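Local coordinates for USP37 protein (Homo sapiens, PDB 3U12), which probably cleaves ubiquitin from other proteins as a cysteine-type hydrolase, the chain here being its pleckstrin homology domain, at residues 20-25 with 98-103; 40-45 with 55-60; 65-70 with 90-95; 71-76 with 116-121. All coordinates share one frame; numbering follows the deposited sequence. Where two conformers were deposited one is given.

Interaction 1 (20-25 with 98-103); sequences LKIHGP and LSIDKV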
# COMPACT_ATOMS: atom_id res chain seq x y z
N LEU A 20 -7.39 -2.70 -8.48
CA LEU A 20 -6.33 -3.26 -7.65
C LEU A 20 -6.60 -2.80 -6.24
O LEU A 20 -6.41 -1.62 -5.92
CB LEU A 20 -4.96 -2.74 -8.11
CG LEU A 20 -4.44 -3.25 -9.44
CD1 LEU A 20 -3.92 -2.10 -10.27
CD2 LEU A 20 -3.33 -4.27 -9.21
N LYS A 21 -7.06 -3.74 -5.40
CA LYS A 21 -7.42 -3.43 -4.02
C LYS A 21 -7.11 -4.62 -3.16
O LYS A 21 -7.49 -5.74 -3.51
CB LYS A 21 -8.93 -3.10 -3.95
CG LYS A 21 -9.39 -2.57 -2.60
CD LYS A 21 -10.89 -2.33 -2.65
CE LYS A 21 -11.42 -1.61 -1.46
NZ LYS A 21 -12.90 -1.52 -1.52
N ILE A 22 -6.38 -4.41 -2.05
CA ILE A 22 -6.02 -5.50 -1.14
C ILE A 22 -6.42 -5.12 0.27
O ILE A 22 -6.40 -3.94 0.60
CB ILE A 22 -4.53 -5.92 -1.27
CG1 ILE A 22 -3.58 -4.70 -1.12
CG2 ILE A 22 -4.28 -6.70 -2.61
CD1 ILE A 22 -2.14 -5.10 -0.84
N HIS A 23 -6.73 -6.12 1.10
CA HIS A 23 -7.26 -5.98 2.44
C HIS A 23 -6.41 -6.63 3.53
O HIS A 23 -5.81 -7.67 3.30
CB HIS A 23 -8.66 -6.63 2.48
CG HIS A 23 -9.61 -6.08 1.45
ND1 HIS A 23 -10.56 -5.12 1.79
CD2 HIS A 23 -9.71 -6.35 0.13
CE1 HIS A 23 -11.20 -4.85 0.66
NE2 HIS A 23 -10.71 -5.55 -0.36
N GLY A 24 -6.43 -6.03 4.72
CA GLY A 24 -5.71 -6.57 5.87
C GLY A 24 -5.36 -5.53 6.91
O GLY A 24 -5.58 -4.34 6.68
N PRO A 25 -4.79 -5.93 8.07
CA PRO A 25 -4.35 -4.92 9.05
C PRO A 25 -3.30 -4.00 8.40
O PRO A 25 -2.41 -4.47 7.68
CB PRO A 25 -3.76 -5.76 10.19
CG PRO A 25 -4.33 -7.14 10.00
CD PRO A 25 -4.43 -7.30 8.51
N LEU A 98 4.32 2.36 4.40
CA LEU A 98 2.98 1.77 4.46
C LEU A 98 3.09 0.28 4.51
O LEU A 98 3.70 -0.33 3.62
CB LEU A 98 2.14 2.18 3.24
CG LEU A 98 1.70 3.66 3.15
CD1 LEU A 98 2.81 4.55 2.62
CD2 LEU A 98 0.53 3.81 2.23
N SER A 99 2.46 -0.33 5.52
CA SER A 99 2.45 -1.77 5.67
C SER A 99 1.04 -2.33 5.69
O SER A 99 0.13 -1.72 6.23
CB SER A 99 3.20 -2.18 6.93
OG SER A 99 4.58 -1.91 6.76
N ILE A 100 0.87 -3.49 5.06
CA ILE A 100 -0.41 -4.19 5.02
C ILE A 100 -0.09 -5.66 5.24
O ILE A 100 0.80 -6.22 4.58
CB ILE A 100 -1.28 -3.89 3.77
CG1 ILE A 100 -2.70 -4.55 3.90
CG2 ILE A 100 -0.57 -4.30 2.47
CD1 ILE A 100 -3.79 -4.04 2.92
N ASP A 101 -0.74 -6.25 6.24
CA ASP A 101 -0.44 -7.61 6.67
C ASP A 101 -1.54 -8.61 6.33
O ASP A 101 -2.64 -8.20 5.95
CB ASP A 101 -0.17 -7.59 8.19
CG ASP A 101 0.62 -8.79 8.69
OD1 ASP A 101 1.39 -9.37 7.90
OD2 ASP A 101 0.45 -9.15 9.86
N LYS A 102 -1.23 -9.92 6.41
CA LYS A 102 -2.16 -11.03 6.20
C LYS A 102 -2.91 -10.96 4.85
O LYS A 102 -4.09 -11.31 4.77
CB LYS A 102 -3.15 -11.11 7.39
CG LYS A 102 -2.49 -11.40 8.74
CD LYS A 102 -3.50 -11.37 9.88
CE LYS A 102 -2.88 -11.57 11.24
NZ LYS A 102 -2.34 -12.95 11.42
N VAL A 103 -2.22 -10.52 3.80
CA VAL A 103 -2.80 -10.43 2.45
C VAL A 103 -2.67 -11.78 1.77
O VAL A 103 -1.56 -12.31 1.76
CB VAL A 103 -2.08 -9.32 1.63
CG1 VAL A 103 -2.69 -9.17 0.24
CG2 VAL A 103 -2.09 -7.99 2.38
O HOH W 1 -6.24 -9.88 4.68
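I22 holds CG1 between its own backbone N and carbonyl carbon (chi1 53°), while I100 swings CG1 anti to its N (chi1 -173°), and the two branched side chains thereby meet inside the curled antiparallel sheet of a pleckstrin homology domain. CD1 of I22 rests on CG2 of I100 at 3.7 Å, and the chains cross obliquely. The CG1 branch of I100 ends on the first strand's backbone, with CD1 3.5 Å from I22 O. V103 completes the apolar patch: its CG1 lies 4.0 Å from I22 CB, the two side chains being set nearly at right angles. Helix 105-119 covers the same patch through M111 against I22 and A108 against V103.

Strands 21-23 and 98-101 are not paired: their axes stay 8.1 Å apart at closest and their directions differ by 65°. Pairing begins past the corner at G24, where D101 N donates a nearly straight bond of 2.8 Å to P25 O. G24 has backbone angles suited to glycine, and its CA makes a C-H contact of 3.5 Å with D101 O. The carboxylate of D101 is engaged away from this contact: OD1 forms a salt bridge with R87 and a hydrogen bond with S81. On the outer side a single water donates to both chains, lying 2.6 Å from H23 O and 2.6 Å from K102 O.

Interaction 2 (40-45 with 55-60); sequences EGSFEI and VVHYNT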
# COMPACT_ATOMS: atom_id res chain seq x y z
N GLU A 40 -7.44 -2.57 10.61
CA GLU A 40 -8.02 -3.30 9.49
C GLU A 40 -8.49 -2.32 8.40
O GLU A 40 -9.15 -1.33 8.70
CB GLU A 40 -9.20 -4.14 9.98
CG GLU A 40 -9.70 -5.17 8.98
CD GLU A 40 -8.72 -6.26 8.59
OE1 GLU A 40 -8.74 -6.66 7.40
OE2 GLU A 40 -7.94 -6.72 9.45
N GLY A 41 -8.15 -2.62 7.15
CA GLY A 41 -8.58 -1.77 6.04
C GLY A 41 -8.15 -2.25 4.69
O GLY A 41 -7.92 -3.44 4.51
N SER A 42 -8.00 -1.33 3.73
CA SER A 42 -7.59 -1.71 2.40
C SER A 42 -6.70 -0.64 1.75
O SER A 42 -6.76 0.53 2.15
CB SER A 42 -8.82 -1.97 1.53
OG SER A 42 -9.50 -0.75 1.26
N PHE A 43 -5.87 -1.07 0.78
CA PHE A 43 -5.07 -0.26 -0.13
C PHE A 43 -5.79 -0.38 -1.47
O PHE A 43 -6.06 -1.50 -1.92
CB PHE A 43 -3.65 -0.82 -0.30
CG PHE A 43 -2.67 -0.56 0.82
CD1 PHE A 43 -3.02 0.23 1.91
CD2 PHE A 43 -1.39 -1.10 0.78
CE1 PHE A 43 -2.11 0.43 2.97
CE2 PHE A 43 -0.48 -0.86 1.82
CZ PHE A 43 -0.86 -0.14 2.91
N GLU A 44 -6.10 0.74 -2.12
CA GLU A 44 -6.79 0.71 -3.42
C GLU A 44 -6.03 1.61 -4.37
O GLU A 44 -5.68 2.73 -4.00
CB GLU A 44 -8.22 1.27 -3.25
CG GLU A 44 -9.07 1.24 -4.52
CD GLU A 44 -10.49 1.75 -4.34
OE1 GLU A 44 -10.69 2.75 -3.62
OE2 GLU A 44 -11.41 1.17 -4.96
N ILE A 45 -5.84 1.16 -5.61
CA ILE A 45 -5.18 2.02 -6.59
C ILE A 45 -6.22 2.95 -7.22
O ILE A 45 -7.29 2.49 -7.65
CB ILE A 45 -4.46 1.17 -7.68
CG1 ILE A 45 -3.27 0.32 -7.09
CG2 ILE A 45 -3.98 2.06 -8.85
CD1 ILE A 45 -2.16 1.11 -6.29
N VAL A 55 -5.08 4.85 -2.13
CA VAL A 55 -6.02 5.27 -1.11
C VAL A 55 -6.01 4.24 0.01
O VAL A 55 -6.14 3.03 -0.25
CB VAL A 55 -7.46 5.48 -1.63
CG1 VAL A 55 -8.36 6.04 -0.53
CG2 VAL A 55 -7.47 6.41 -2.82
N VAL A 56 -5.92 4.72 1.25
CA VAL A 56 -5.98 3.89 2.45
C VAL A 56 -7.37 4.10 3.07
O VAL A 56 -7.68 5.19 3.55
CB VAL A 56 -4.84 4.23 3.45
CG1 VAL A 56 -4.99 3.43 4.75
CG2 VAL A 56 -3.47 4.00 2.81
N HIS A 57 -8.20 3.06 3.05
CA HIS A 57 -9.54 3.10 3.66
C HIS A 57 -9.47 2.22 4.91
O HIS A 57 -8.90 1.12 4.86
CB HIS A 57 -10.59 2.45 2.75
CG HIS A 57 -10.93 3.19 1.49
ND1 HIS A 57 -10.33 2.87 0.29
CD2 HIS A 57 -11.95 4.05 1.26
CE1 HIS A 57 -10.96 3.59 -0.62
NE2 HIS A 57 -11.93 4.33 -0.08
N TYR A 58 -10.07 2.67 5.99
CA TYR A 58 -10.15 1.88 7.21
C TYR A 58 -11.57 1.41 7.40
O TYR A 58 -12.50 2.12 7.04
CB TYR A 58 -9.69 2.67 8.43
CG TYR A 58 -8.22 3.03 8.40
CD1 TYR A 58 -7.24 2.03 8.38
CD2 TYR A 58 -7.79 4.35 8.46
CE1 TYR A 58 -5.89 2.35 8.34
CE2 TYR A 58 -6.44 4.68 8.44
CZ TYR A 58 -5.49 3.68 8.41
OH TYR A 58 -4.16 4.00 8.37
N ASN A 59 -11.73 0.19 7.95
CA ASN A 59 -13.04 -0.38 8.26
C ASN A 59 -13.81 0.52 9.23
O ASN A 59 -15.00 0.67 9.03
CB ASN A 59 -12.91 -1.78 8.88
CG ASN A 59 -12.57 -2.88 7.91
OD1 ASN A 59 -12.11 -2.65 6.78
ND2 ASN A 59 -12.78 -4.10 8.34
N THR A 60 -13.14 1.13 10.23
CA THR A 60 -13.76 2.01 11.23
C THR A 60 -14.32 3.31 10.62
O THR A 60 -15.13 3.97 11.26
CB THR A 60 -12.82 2.32 12.41
OG1 THR A 60 -11.50 2.55 11.93
CG2 THR A 60 -12.82 1.24 13.47
O HOH W 2 -10.53 -0.35 10.91
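S42 and H57 face each other as a hydrogen-bonded antiparallel pair: S42 N gives its hydrogen to H57 O at 2.8 Å, and H57 N returns one to S42 O at 3.0 Å. E44 and V55 repeat the exchange, with V55 N to E44 O at 2.9 Å. Between and beside them lie the non-hydrogen-bonded pairs F43-V56 and G41-Y58. Three of these four turn their backbone outward, G41 to G24, F43 to I22 and V56 to R65, which makes this hairpin of strands 39-48 and 51-58 an inner part of the PH-domain sheet.

Where strand 51-58 ends, E40 O still takes two donors. N59 N approaches at 3.1 Å, tilted from the carbonyl plane, and water 2 donates at 2.8 Å while accepting from T60 N.

The side chains divide by face. F43 CE1 packs on V56 CG2 at 3.8 Å on the inner one. On the other, the extended E44 chain (chi2 178°) places OE1 at the edge of the H57 ring, 3.1 Å from CE1, and V55 CG1 lies over one face, toward the rim of the ring. Such a carboxylate neighbour would probably favour a protonated imidazole, so electrostatics may supplement the backbone bonds on this more polar face.

Interaction 3 (65-70 with 90-95); sequences RIFQLS and LTLQDN. With SO4 (sulfate ion), chain D; SO4 (sulfate ion), chain C.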
# COMPACT_ATOMS: atom_id res chain seq x y z
N ARG A 65 -7.09 8.61 3.40
CA ARG A 65 -5.89 9.37 3.05
C ARG A 65 -5.32 8.82 1.77
O ARG A 65 -5.41 7.60 1.50
CB ARG A 65 -4.84 9.34 4.18
CG ARG A 65 -5.35 9.97 5.46
CD ARG A 65 -4.32 10.82 6.17
NE ARG A 65 -4.97 11.84 7.01
CZ ARG A 65 -4.98 13.15 6.75
NH1 ARG A 65 -4.36 13.63 5.68
NH2 ARG A 65 -5.60 13.99 7.57
N ILE A 66 -4.70 9.69 0.98
CA ILE A 66 -4.12 9.32 -0.30
C ILE A 66 -2.62 9.61 -0.35
O ILE A 66 -2.16 10.65 0.12
CB ILE A 66 -4.92 9.96 -1.46
CG1 ILE A 66 -4.32 9.60 -2.82
CG2 ILE A 66 -5.09 11.47 -1.32
CD1 ILE A 66 -5.26 9.68 -3.88
N PHE A 67 -1.87 8.69 -0.98
CA PHE A 67 -0.42 8.75 -1.11
C PHE A 67 -0.14 8.61 -2.58
O PHE A 67 -0.58 7.64 -3.21
CB PHE A 67 0.18 7.57 -0.33
CG PHE A 67 -0.07 7.63 1.16
CD1 PHE A 67 0.91 8.12 2.03
CD2 PHE A 67 -1.27 7.18 1.71
CE1 PHE A 67 0.69 8.15 3.41
CE2 PHE A 67 -1.50 7.23 3.09
CZ PHE A 67 -0.51 7.70 3.93
N GLN A 68 0.60 9.57 -3.13
CA GLN A 68 1.03 9.53 -4.54
C GLN A 68 2.01 8.38 -4.75
O GLN A 68 2.86 8.15 -3.90
CB GLN A 68 1.67 10.85 -4.97
CG GLN A 68 1.99 10.84 -6.47
CD GLN A 68 2.40 12.18 -7.02
OE1 GLN A 68 1.82 13.21 -6.68
NE2 GLN A 68 3.39 12.18 -7.90
N LEU A 69 1.88 7.67 -5.89
CA LEU A 69 2.77 6.57 -6.27
C LEU A 69 3.65 6.93 -7.45
O LEU A 69 4.83 6.63 -7.40
CB LEU A 69 2.00 5.27 -6.58
CG LEU A 69 1.21 4.69 -5.40
CD1 LEU A 69 0.43 3.46 -5.86
CD2 LEU A 69 2.13 4.34 -4.22
N SER A 70 3.09 7.59 -8.49
CA SER A 70 3.85 7.99 -9.69
C SER A 70 5.01 8.90 -9.30
O SER A 70 4.79 9.89 -8.56
CB SER A 70 2.95 8.72 -10.69
OG SER A 70 1.99 7.83 -11.22
N LEU A 90 5.60 -0.95 1.55
CA LEU A 90 5.82 0.08 0.55
C LEU A 90 6.48 1.29 1.18
O LEU A 90 5.88 1.93 2.04
CB LEU A 90 4.46 0.47 -0.04
CG LEU A 90 4.40 1.64 -1.03
CD1 LEU A 90 5.20 1.35 -2.30
CD2 LEU A 90 2.95 1.97 -1.38
N THR A 91 7.69 1.64 0.71
CA THR A 91 8.38 2.85 1.13
C THR A 91 8.28 3.84 -0.03
O THR A 91 8.57 3.50 -1.18
CB THR A 91 9.82 2.59 1.55
OG1 THR A 91 9.86 1.47 2.44
CG2 THR A 91 10.48 3.81 2.20
N LEU A 92 7.88 5.07 0.28
CA LEU A 92 7.79 6.15 -0.70
C LEU A 92 9.05 7.01 -0.67
O LEU A 92 9.80 6.90 0.28
CB LEU A 92 6.52 7.00 -0.45
CG LEU A 92 5.19 6.20 -0.52
CD1 LEU A 92 3.98 7.11 -0.22
CD2 LEU A 92 5.05 5.45 -1.85
N GLN A 93 9.27 7.86 -1.71
CA GLN A 93 10.46 8.71 -1.83
C GLN A 93 10.51 9.80 -0.75
O GLN A 93 11.59 10.29 -0.42
CB GLN A 93 10.60 9.29 -3.25
CG GLN A 93 11.04 8.22 -4.28
CD GLN A 93 11.21 8.68 -5.71
OE1 GLN A 93 11.57 9.83 -6.01
NE2 GLN A 93 11.07 7.75 -6.65
N ASP A 94 9.35 10.14 -0.16
CA ASP A 94 9.29 11.11 0.93
C ASP A 94 9.47 10.40 2.30
O ASP A 94 9.31 11.04 3.34
CB ASP A 94 8.01 11.94 0.86
CG ASP A 94 6.77 11.23 1.33
OD1 ASP A 94 6.70 9.99 1.19
OD2 ASP A 94 5.83 11.92 1.79
N ASN A 95 9.80 9.09 2.28
CA ASN A 95 10.09 8.23 3.43
C ASN A 95 8.85 7.70 4.15
O ASN A 95 9.00 7.00 5.16
CB ASN A 95 11.07 8.90 4.43
CG ASN A 95 12.45 9.06 3.87
OD1 ASN A 95 12.97 8.16 3.20
ND2 ASN A 95 13.08 10.19 4.13
S SO4 D . 4.65 14.65 -10.02
O1 SO4 D . 5.77 15.18 -10.82
O2 SO4 D . 3.66 15.71 -9.78
O3 SO4 D . 4.02 13.54 -10.74
O4 SO4 D . 5.18 14.18 -8.73
S SO4 C . 11.41 8.80 -10.63
O1 SO4 C . 12.74 8.73 -11.26
O2 SO4 C . 11.11 10.20 -10.29
O3 SO4 C . 10.41 8.29 -11.57
O4 SO4 C . 11.39 7.97 -9.41
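L92 and L69 bring their methyl groups against L90 and against the CB of F67 in a contact that has no hydrogen bond between its segments. The tight part is small and wholly apolar. L92 keeps CG anti to its carbonyl carbon (chi1 -59°) and spreads its two methyls over different partners. CD1 sits 3.8 Å from F67 CB, where the side chains cross at about a right angle, and CD2 lies 3.9 Å from L69 CD2. That same L69 methyl also meets L90 CD2 at 3.8 Å, so one carbon is wedged against two leucines of the opposing strand.

Toward solvent the two segments diverge, and polar groups replace methyls. Q68 extends away from the leucines, and its NE2 donates almost straight (174°) to S70 O at 2.8 Å, with the acceptor in the amide plane. A second bond from the same nitrogen, 2.8 Å to O4 of a sulfate, leads outward; that ion probably comes from the crystallisation liquor. Q93, on the type I turn from L92 to N95, sends NE2 to O4 of the other sulfate at 2.8 Å, and NE2 also donates to I73 O. The turn itself is closed by N95 N bonding to L92 O.

Strands 65-68 and 85-92 thus approach without pairing, across the interior of the curled sheet. L54 of strand 51-58 touches both L69 and L90, L98 of strand 97-104 lies against F67 and L92, and I73 of strand 73-80 adjoins L90.

Interaction 4 (71-76 with 116-121); sequences HNIKNV and DAVHQN. With SO4 (sulfate ion), chain C.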
# COMPACT_ATOMS: atom_id res chain seq x y z
N HIS A 71 6.25 8.51 -9.70
CA HIS A 71 7.51 9.20 -9.39
C HIS A 71 7.67 9.38 -7.87
O HIS A 71 8.22 10.39 -7.45
CB HIS A 71 7.60 10.59 -10.09
CG HIS A 71 7.45 10.54 -11.58
ND1 HIS A 71 8.44 10.02 -12.39
CD2 HIS A 71 6.43 10.95 -12.37
CE1 HIS A 71 8.00 10.12 -13.63
NE2 HIS A 71 6.79 10.67 -13.67
N ASN A 72 7.12 8.43 -7.05
CA ASN A 72 7.15 8.56 -5.59
C ASN A 72 7.40 7.22 -4.86
O ASN A 72 7.36 7.18 -3.64
CB ASN A 72 5.86 9.24 -5.07
CG ASN A 72 5.98 9.81 -3.66
OD1 ASN A 72 7.03 10.27 -3.24
ND2 ASN A 72 4.89 9.80 -2.89
N ILE A 73 7.68 6.14 -5.59
CA ILE A 73 7.96 4.84 -4.97
C ILE A 73 9.48 4.69 -4.80
O ILE A 73 10.24 4.91 -5.75
CB ILE A 73 7.38 3.65 -5.79
CG1 ILE A 73 5.82 3.69 -5.82
CG2 ILE A 73 7.86 2.30 -5.23
CD1 ILE A 73 5.20 2.61 -6.82
N LYS A 74 9.89 4.33 -3.58
CA LYS A 74 11.29 4.10 -3.25
C LYS A 74 11.55 2.61 -3.33
O LYS A 74 12.42 2.18 -4.09
CB LYS A 74 11.63 4.66 -1.86
CG LYS A 74 13.14 4.84 -1.65
CD LYS A 74 13.54 4.90 -0.19
CE LYS A 74 13.62 6.30 0.36
NZ LYS A 74 14.34 6.32 1.66
N ASN A 75 10.78 1.80 -2.56
CA ASN A 75 10.92 0.33 -2.59
C ASN A 75 9.65 -0.39 -2.15
O ASN A 75 8.75 0.21 -1.52
CB ASN A 75 12.15 -0.15 -1.79
CG ASN A 75 12.24 0.29 -0.36
OD1 ASN A 75 11.44 -0.10 0.49
ND2 ASN A 75 13.29 1.04 -0.04
N VAL A 76 9.53 -1.64 -2.56
CA VAL A 76 8.42 -2.54 -2.25
C VAL A 76 9.00 -3.89 -1.84
O VAL A 76 9.78 -4.50 -2.58
CB VAL A 76 7.36 -2.70 -3.38
CG1 VAL A 76 6.09 -3.34 -2.82
CG2 VAL A 76 7.02 -1.37 -4.04
N ASP A 116 5.89 -2.22 -8.76
CA ASP A 116 7.19 -2.27 -9.43
C ASP A 116 7.09 -1.59 -10.82
O ASP A 116 7.96 -0.78 -11.16
CB ASP A 116 7.69 -3.72 -9.55
CG ASP A 116 9.14 -3.85 -10.00
OD1 ASP A 116 9.90 -2.86 -9.85
OD2 ASP A 116 9.52 -4.95 -10.45
N ALA A 117 6.03 -1.91 -11.61
CA ALA A 117 5.80 -1.31 -12.92
C ALA A 117 5.62 0.26 -12.81
O ALA A 117 6.19 0.99 -13.61
CB ALA A 117 4.59 -1.95 -13.58
N VAL A 118 4.90 0.75 -11.78
CA VAL A 118 4.73 2.20 -11.54
C VAL A 118 6.11 2.83 -11.23
O VAL A 118 6.47 3.86 -11.81
CB VAL A 118 3.74 2.47 -10.39
CG1 VAL A 118 3.71 3.96 -10.01
CG2 VAL A 118 2.35 1.98 -10.76
N HIS A 119 6.87 2.18 -10.34
CA HIS A 119 8.20 2.60 -9.92
C HIS A 119 9.13 2.75 -11.13
O HIS A 119 9.93 3.69 -11.18
CB HIS A 119 8.75 1.60 -8.88
CG HIS A 119 10.15 1.87 -8.42
ND1 HIS A 119 10.51 3.07 -7.84
CD2 HIS A 119 11.23 1.06 -8.43
CE1 HIS A 119 11.79 2.98 -7.55
NE2 HIS A 119 12.27 1.78 -7.86
N GLN A 120 8.96 1.87 -12.15
CA GLN A 120 9.73 1.87 -13.39
C GLN A 120 9.09 2.76 -14.49
O GLN A 120 9.53 2.69 -15.64
CB GLN A 120 9.92 0.44 -13.89
CG GLN A 120 10.88 -0.36 -13.04
CD GLN A 120 11.09 -1.73 -13.62
OE1 GLN A 120 11.36 -1.89 -14.81
NE2 GLN A 120 11.00 -2.74 -12.78
N ASN A 121 8.09 3.60 -14.13
CA ASN A 121 7.40 4.55 -15.02
C ASN A 121 6.72 3.86 -16.22
O ASN A 121 6.97 4.21 -17.38
CB ASN A 121 8.36 5.70 -15.45
CG ASN A 121 8.99 6.46 -14.29
OD1 ASN A 121 8.36 6.72 -13.27
ND2 ASN A 121 10.24 6.87 -14.42
S SO4 C . 11.41 8.80 -10.63
O1 SO4 C . 12.74 8.73 -11.26
O2 SO4 C . 11.11 10.20 -10.29
O3 SO4 C . 10.41 8.29 -11.57
O4 SO4 C . 11.39 7.97 -9.41
O HOH W 3 6.62 6.38 -11.44
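I73 points its side chain at the last turn of helix 105-119, and the 116-121 segment answers it from successive positions. D116, one turn before the helix ends, works within its own segment: OD1 receives Q120 NE2 at 3.1 Å, met from above the carboxylate plane, and its backbone O accepts Q120 N. V118 is the first to touch, its CG1 lying 3.8 Å from I73 CD1 with the side chains nearly perpendicular.

H119 follows with CG anti to its backbone N (chi1 177°), which carries the ring across I73 at an oblique angle. CB of H119 lies against I73 CG2, and ND1 stands 2.8 Å from I73 O, with that oxygen near the ring plane. In this way the C-terminal helix of the PH domain packs by its end against the start of strand 73-80, just ahead of a classic beta bulge in which K74 and N75 both face T91.

Q120 is the first residue to leave helical angles. N121, with positive phi, is the C-prime residue of a Schellman motif, and its N bonds to V118 O at 2.8 Å. Water 3 sits between the segments, accepting from H71 N at 2.8 Å and donating to V118 O at 2.6 Å and to N121 OD1. Beyond it a sulfate, probably from the crystallisation liquor, gathers the side chains of H71 and N121 on one oxygen: O3 takes a hydrogen from H71 ND1 at 2.7 Å, near the ring plane, and a longer one from N121 ND2 at 3.2 Å.

Interactions 1 and 3 are the buried contacts, on opposite sides of the chain's centre and joined by the pairing of L98 with L90. Both bring together unpaired strands (21-23 with 98-101, 65-68 with 85-92) through largely apolar side chains, though interaction 1 turns into paired sheet at P25 and D101. Interaction 2 is regular sheet, rich in backbone bonds, and it continues interaction 1 through I22 O and F43 N and interaction 3 through V56 N and R65 O. Interaction 4 is the most peripheral: I73 packs on V118 and H119, with water and a sulfate bridging exposed H71 and N121 beside it. It adjoins interaction 3 through Q93 N and N72 O, and the two share that sulfate.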